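Local coordinates for protein prephenate dehydrogenase (Corynebacterium glutamicum ATCC 13032, PDB 3KTD) that probably oxidises prephenate with NAD+ or NADP+ as hydride acceptor, at residues P10-G15 against Q63-E68; S83-V88 against N95-V100. All coordinates share one frame; numbering follows the deposited sequence.

Contact 1 (P10-G15 against Q63-E68); sequences PVCILG and QRAAAE
Cys12 and Ala65 meet where the first strand of a Rossmann-type domain is covered by the last turn of a helix. Strand 11-14 leads into Gly15, the first glycine of a GxGxxG pattern, consistent with the dinucleotide-binding site expected of this family; helix 58-67 lies against one face of the sheet. SG of Cys12 stands anti to the backbone N (chi1 178°), beside the carbonyl carbon, and from there reaches CB of Ala65 at 3.8 Å. This is a purely apolar meeting, and the small methyl is consistent with the close approach of helix and strand, the CA atoms of Cys12 and Ala65 lying 6.5 Å apart.

Just before the strand the contact changes character. The ring of Pro10 and the side chain of Glu68 cross obliquely, with CG of the proline 3.6 Å from the carboxylate oxygen OE1. The same CG lies 4.0 Å from CB of Glu68, while CD of Pro10 comes within 3.8 Å of the carbonyl O of Glu68. The ring thus touches both the backbone carbonyl and the carboxylate end of Glu68 as it crosses the side chain.

CG of Glu68 sits beside its backbone N, anti to the carbonyl carbon (chi1 -57°), and the chain beyond is extended, which carries the carboxylate back to Arg64, four residues earlier. The guanidinium has further partners: NH2 forms a salt bridge with Asp53, and the group makes a cation-pi interaction with Phe35. Glu68 CD lies at the edge of the guanidinium, in its plane, and the weak, bent bond that closes this salt bridge runs from Arg64 NE to Glu68 OE2 over 3.3 Å (143° at the hydrogen).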
loop_
_atom_site.group_PDB
_atom_site.type_symbol
_atom_site.label_atom_id
_atom_site.label_comp_id
_atom_site.label_asym_id
_atom_site.label_seq_id
_atom_site.Cartn_x
_atom_site.Cartn_y
_atom_site.Cartn_z
ATOM N N PRO A 10 32.498 -14.839 17.568
ATOM C CA PRO A 10 31.168 -15.065 18.137
ATOM C C PRO A 10 30.384 -13.747 18.070
ATOM O O PRO A 10 30.979 -12.679 18.265
ATOM C CB PRO A 10 31.466 -15.459 19.585
ATOM C CG PRO A 10 32.790 -14.821 19.883
ATOM C CD PRO A 10 33.555 -14.869 18.598
ATOM N N VAL A 11 29.089 -13.816 17.755
ATOM C CA VAL A 11 28.255 -12.611 17.642
ATOM C C VAL A 11 27.637 -12.275 18.998
ATOM O O VAL A 11 27.141 -13.162 19.690
ATOM C CB VAL A 11 27.141 -12.779 16.582
ATOM C CG1 VAL A 11 26.220 -11.579 16.576
ATOM C CG2 VAL A 11 27.736 -12.977 15.205
ATOM N N CYS A 12 27.674 -10.994 19.363
ATOM C CA CYS A 12 27.117 -10.499 20.632
ATOM C C CYS A 12 26.010 -9.452 20.378
ATOM O O CYS A 12 26.308 -8.294 20.067
ATOM C CB CYS A 12 28.236 -9.904 21.486
ATOM S SG CYS A 12 27.724 -9.200 23.068
ATOM N N ILE A 13 24.745 -9.856 20.531
ATOM C CA ILE A 13 23.598 -8.984 20.203
ATOM C C ILE A 13 23.096 -8.163 21.399
ATOM O O ILE A 13 22.664 -8.721 22.411
ATOM C CB ILE A 13 22.410 -9.798 19.633
ATOM C CG1 ILE A 13 22.848 -10.638 18.434
ATOM C CG2 ILE A 13 21.295 -8.864 19.200
ATOM C CD1 ILE A 13 21.846 -11.662 17.998
ATOM N N LEU A 14 23.150 -6.840 21.274
ATOM C CA LEU A 14 22.688 -5.944 22.325
ATOM C C LEU A 14 21.298 -5.434 21.943
ATOM O O LEU A 14 21.130 -4.671 20.982
ATOM C CB LEU A 14 23.683 -4.805 22.534
ATOM C CG LEU A 14 24.861 -5.064 23.492
ATOM C CD1 LEU A 14 25.299 -6.527 23.560
ATOM C CD2 LEU A 14 26.043 -4.157 23.129
ATOM N N GLY A 15 20.299 -5.875 22.701
ATOM C CA GLY A 15 18.908 -5.615 22.371
ATOM C C GLY A 15 18.375 -6.848 21.669
ATOM O O GLY A 15 18.922 -7.264 20.639
ATOM N N GLN A 63 31.918 -7.118 28.987
ATOM C CA GLN A 63 33.188 -7.635 29.511
ATOM C C GLN A 63 33.587 -8.915 28.767
ATOM O O GLN A 63 34.737 -9.077 28.354
ATOM C CB GLN A 63 33.077 -7.909 31.012
ATOM C CG GLN A 63 34.395 -8.384 31.644
ATOM C CD GLN A 63 34.285 -8.646 33.145
ATOM O OE1 GLN A 63 33.312 -9.240 33.623
ATOM N NE2 GLN A 63 35.301 -8.214 33.894
ATOM N N ARG A 64 32.611 -9.805 28.608
ATOM C CA ARG A 64 32.770 -11.075 27.903
ATOM C C ARG A 64 32.955 -10.832 26.417
ATOM O O ARG A 64 33.766 -11.488 25.769
ATOM C CB ARG A 64 31.529 -11.951 28.132
ATOM C CG ARG A 64 31.478 -13.251 27.330
ATOM C CD ARG A 64 30.194 -14.012 27.620
ATOM N NE ARG A 64 29.891 -15.030 26.613
ATOM C CZ ARG A 64 28.774 -15.761 26.588
ATOM N NH1 ARG A 64 27.827 -15.599 27.512
ATOM N NH2 ARG A 64 28.594 -16.659 25.629
ATOM N N ALA A 65 32.184 -9.894 25.875
ATOM C CA ALA A 65 32.289 -9.561 24.467
ATOM C C ALA A 65 33.714 -9.125 24.182
ATOM O O ALA A 65 34.302 -9.535 23.180
ATOM C CB ALA A 65 31.306 -8.466 24.099
ATOM N N ALA A 66 34.267 -8.311 25.079
ATOM C CA ALA A 66 35.646 -7.841 24.951
ATOM C C ALA A 66 36.622 -8.995 25.104
ATOM O O ALA A 66 37.610 -9.069 24.381
ATOM C CB ALA A 66 35.949 -6.749 25.964
ATOM N N ALA A 67 36.338 -9.905 26.028
ATOM C CA ALA A 67 37.206 -11.068 26.248
ATOM C C ALA A 67 37.278 -11.997 25.038
ATOM O O ALA A 67 38.327 -12.579 24.789
ATOM C CB ALA A 67 36.748 -11.849 27.472
ATOM N N GLU A 68 36.177 -12.120 24.289
ATOM C CA GLU A 68 36.094 -13.040 23.133
ATOM C C GLU A 68 36.226 -12.366 21.755
ATOM O O GLU A 68 36.060 -13.025 20.726
ATOM C CB GLU A 68 34.766 -13.809 23.180
ATOM C CG GLU A 68 34.517 -14.618 24.461
ATOM C CD GLU A 68 33.163 -15.343 24.478
ATOM O OE1 GLU A 68 32.401 -15.269 23.483
ATOM O OE2 GLU A 68 32.860 -15.997 25.499
#

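Contact 2 (S83-V88 against N95-V100); sequences SLLDAV and NGFTDV
Phe97 carries nearly all of the meeting between helix 78-91 and strand 97-99, receiving Leu85 and Val88 from successive turns of the helix. Helix and strand are the second and third elements of a beta-alpha-beta crossover that starts with strand 71-74, part of the nucleotide-binding domain.

The contact across the two segments is entirely apolar. Leu85 and Phe97 approach each other at about a right angle; the methyl CD2 of the leucine is 3.6 Å from ring atom CE2 and 4.0 Å from CZ. Val88 makes a looser approach from the same side of the ring plane, its CG1 4.4 Å from CD1, across the ring from CE2. Both methyls come in obliquely. CG of Phe97 lies between its backbone N and carbonyl carbon (chi1 65°), and with this torsion the ring rises from the strand toward the helix. The leucine leaves the helix at an angle to the strand, and it is the far end of its chain that closes the distance.

The hydrogen bonds run within the helix, as from Val88 N to Leu84 O (3.0 Å), or from the strand to its neighbours in the sheet, and not between the two segments. The backbone of Phe97 bonds to Arg119 and Val121, while Gly96 and Thr98 bond to strand 71-74. In the plane of the Phe97 ring, at its edge, lies the carbonyl O of Asn95.

Met116 touches all three apolar side chains; Ala110 and Val111 of helix 105-113 pack on Leu85, and Leu62 of helix 58-67 packs on Val88, leaving helix 78-91 between those two helices.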
loop_
_atom_site.group_PDB
_atom_site.type_symbol
_atom_site.label_atom_id
_atom_site.label_comp_id
_atom_site.label_asym_id
_atom_site.label_seq_id
_atom_site.Cartn_x
_atom_site.Cartn_y
_atom_site.Cartn_z
ATOM N N SER A 83 23.745 5.870 23.771
ATOM C CA SER A 83 24.085 5.318 25.066
ATOM C C SER A 83 24.775 3.962 24.903
ATOM O O SER A 83 25.647 3.617 25.689
ATOM C CB SER A 83 22.864 5.220 25.982
ATOM O OG SER A 83 22.044 4.128 25.641
ATOM N N LEU A 84 24.383 3.200 23.889
ATOM C CA LEU A 84 25.027 1.910 23.623
ATOM C C LEU A 84 26.417 2.103 22.991
ATOM O O LEU A 84 27.316 1.295 23.208
ATOM C CB LEU A 84 24.138 1.010 22.751
ATOM C CG LEU A 84 23.174 0.044 23.454
ATOM C CD1 LEU A 84 23.931 -1.162 23.998
ATOM C CD2 LEU A 84 22.374 0.711 24.561
ATOM N N LEU A 85 26.590 3.166 22.211
ATOM C CA LEU A 85 27.901 3.477 21.662
ATOM C C LEU A 85 28.828 3.825 22.815
ATOM O O LEU A 85 29.910 3.280 22.923
ATOM C CB LEU A 85 27.837 4.643 20.680
ATOM C CG LEU A 85 27.356 4.327 19.267
ATOM C CD1 LEU A 85 27.112 5.619 18.496
ATOM C CD2 LEU A 85 28.349 3.440 18.541
ATOM N N ASP A 86 28.376 4.721 23.686
ATOM C CA ASP A 86 29.144 5.116 24.862
ATOM C C ASP A 86 29.436 3.927 25.768
ATOM O O ASP A 86 30.520 3.844 26.357
ATOM C CB ASP A 86 28.419 6.212 25.646
ATOM C CG ASP A 86 28.374 7.538 24.899
ATOM O OD1 ASP A 86 29.148 7.719 23.945
ATOM O OD2 ASP A 86 27.558 8.407 25.263
ATOM N N ALA A 87 28.490 3.000 25.873
ATOM C CA ALA A 87 28.682 1.808 26.698
ATOM C C ALA A 87 29.767 0.898 26.123
ATOM O O ALA A 87 30.553 0.324 26.864
ATOM C CB ALA A 87 27.371 1.041 26.841
ATOM N N VAL A 88 29.784 0.773 24.799
ATOM C CA VAL A 88 30.739 -0.077 24.089
ATOM C C VAL A 88 32.142 0.535 24.086
ATOM O O VAL A 88 33.135 -0.165 24.314
ATOM C CB VAL A 88 30.273 -0.321 22.627
ATOM C CG1 VAL A 88 31.408 -0.900 21.776
ATOM C CG2 VAL A 88 29.058 -1.218 22.607
ATOM N N ASN A 95 36.633 -3.954 20.333
ATOM C CA ASN A 95 35.723 -4.826 19.588
ATOM C C ASN A 95 35.146 -4.171 18.342
ATOM O O ASN A 95 34.912 -2.966 18.323
ATOM C CB ASN A 95 34.552 -5.269 20.463
ATOM C CG ASN A 95 34.985 -6.115 21.605
ATOM O OD1 ASN A 95 35.750 -5.669 22.456
ATOM N ND2 ASN A 95 34.522 -7.353 21.636
ATOM N N GLY A 96 34.925 -4.972 17.306
ATOM C CA GLY A 96 34.202 -4.514 16.120
ATOM C C GLY A 96 32.706 -4.500 16.424
ATOM O O GLY A 96 32.254 -5.215 17.327
ATOM N N PHE A 97 31.933 -3.694 15.693
ATOM C CA PHE A 97 30.501 -3.622 15.945
ATOM C C PHE A 97 29.676 -3.040 14.798
ATOM O O PHE A 97 30.164 -2.239 14.009
ATOM C CB PHE A 97 30.235 -2.815 17.222
ATOM C CG PHE A 97 30.628 -1.384 17.117
ATOM C CD1 PHE A 97 31.938 -0.990 17.379
ATOM C CD2 PHE A 97 29.693 -0.420 16.746
ATOM C CE1 PHE A 97 32.310 0.348 17.277
ATOM C CE2 PHE A 97 30.050 0.916 16.637
ATOM C CZ PHE A 97 31.364 1.304 16.906
ATOM N N THR A 98 28.404 -3.434 14.744
ATOM C CA THR A 98 27.486 -2.968 13.719
ATOM C C THR A 98 26.137 -2.602 14.328
ATOM O O THR A 98 25.845 -2.987 15.455
ATOM C CB THR A 98 27.304 -4.032 12.629
ATOM O OG1 THR A 98 26.485 -3.507 11.578
ATOM C CG2 THR A 98 26.685 -5.299 13.195
ATOM N N ASP A 99 25.334 -1.838 13.590
ATOM C CA ASP A 99 24.003 -1.430 14.045
ATOM C C ASP A 99 22.947 -1.924 13.058
ATOM O O ASP A 99 23.285 -2.513 12.044
ATOM C CB ASP A 99 23.911 0.089 14.175
ATOM C CG ASP A 99 23.729 0.784 12.838
ATOM O OD1 ASP A 99 24.640 0.700 11.992
ATOM O OD2 ASP A 99 22.676 1.428 12.643
ATOM N N VAL A 100 21.676 -1.664 13.343
ATOM C CA VAL A 100 20.583 -2.132 12.479
ATOM C C VAL A 100 19.567 -1.038 12.092
ATOM O O VAL A 100 18.514 -1.329 11.527
ATOM C CB VAL A 100 19.837 -3.254 13.173
ATOM C CG1 VAL A 100 20.807 -4.383 13.521
ATOM C CG2 VAL A 100 19.140 -2.712 14.409
#

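Overall arrangement
Contacts 1 and 2 illustrate how one sheet is covered by successive helices, strands 11-14 and 97-99 flanking strand 71-74. Contact 2 is wholly buried and apolar, built round an aromatic ring. Contact 1 is only partly buried: a small apolar core gives way to a carboxylate and a proline ring near the surface. Their centres are 10 Å apart, and they touch directly. Leu14 CD2 packs on Leu84 CD1 at 3.8 Å, linking the first strand to helix 78-91. A second bridge joins helix 58-67 to the approach of strand 97-99, where Asn95 ND2 probably makes a weak hydrogen bond to Ala65 O.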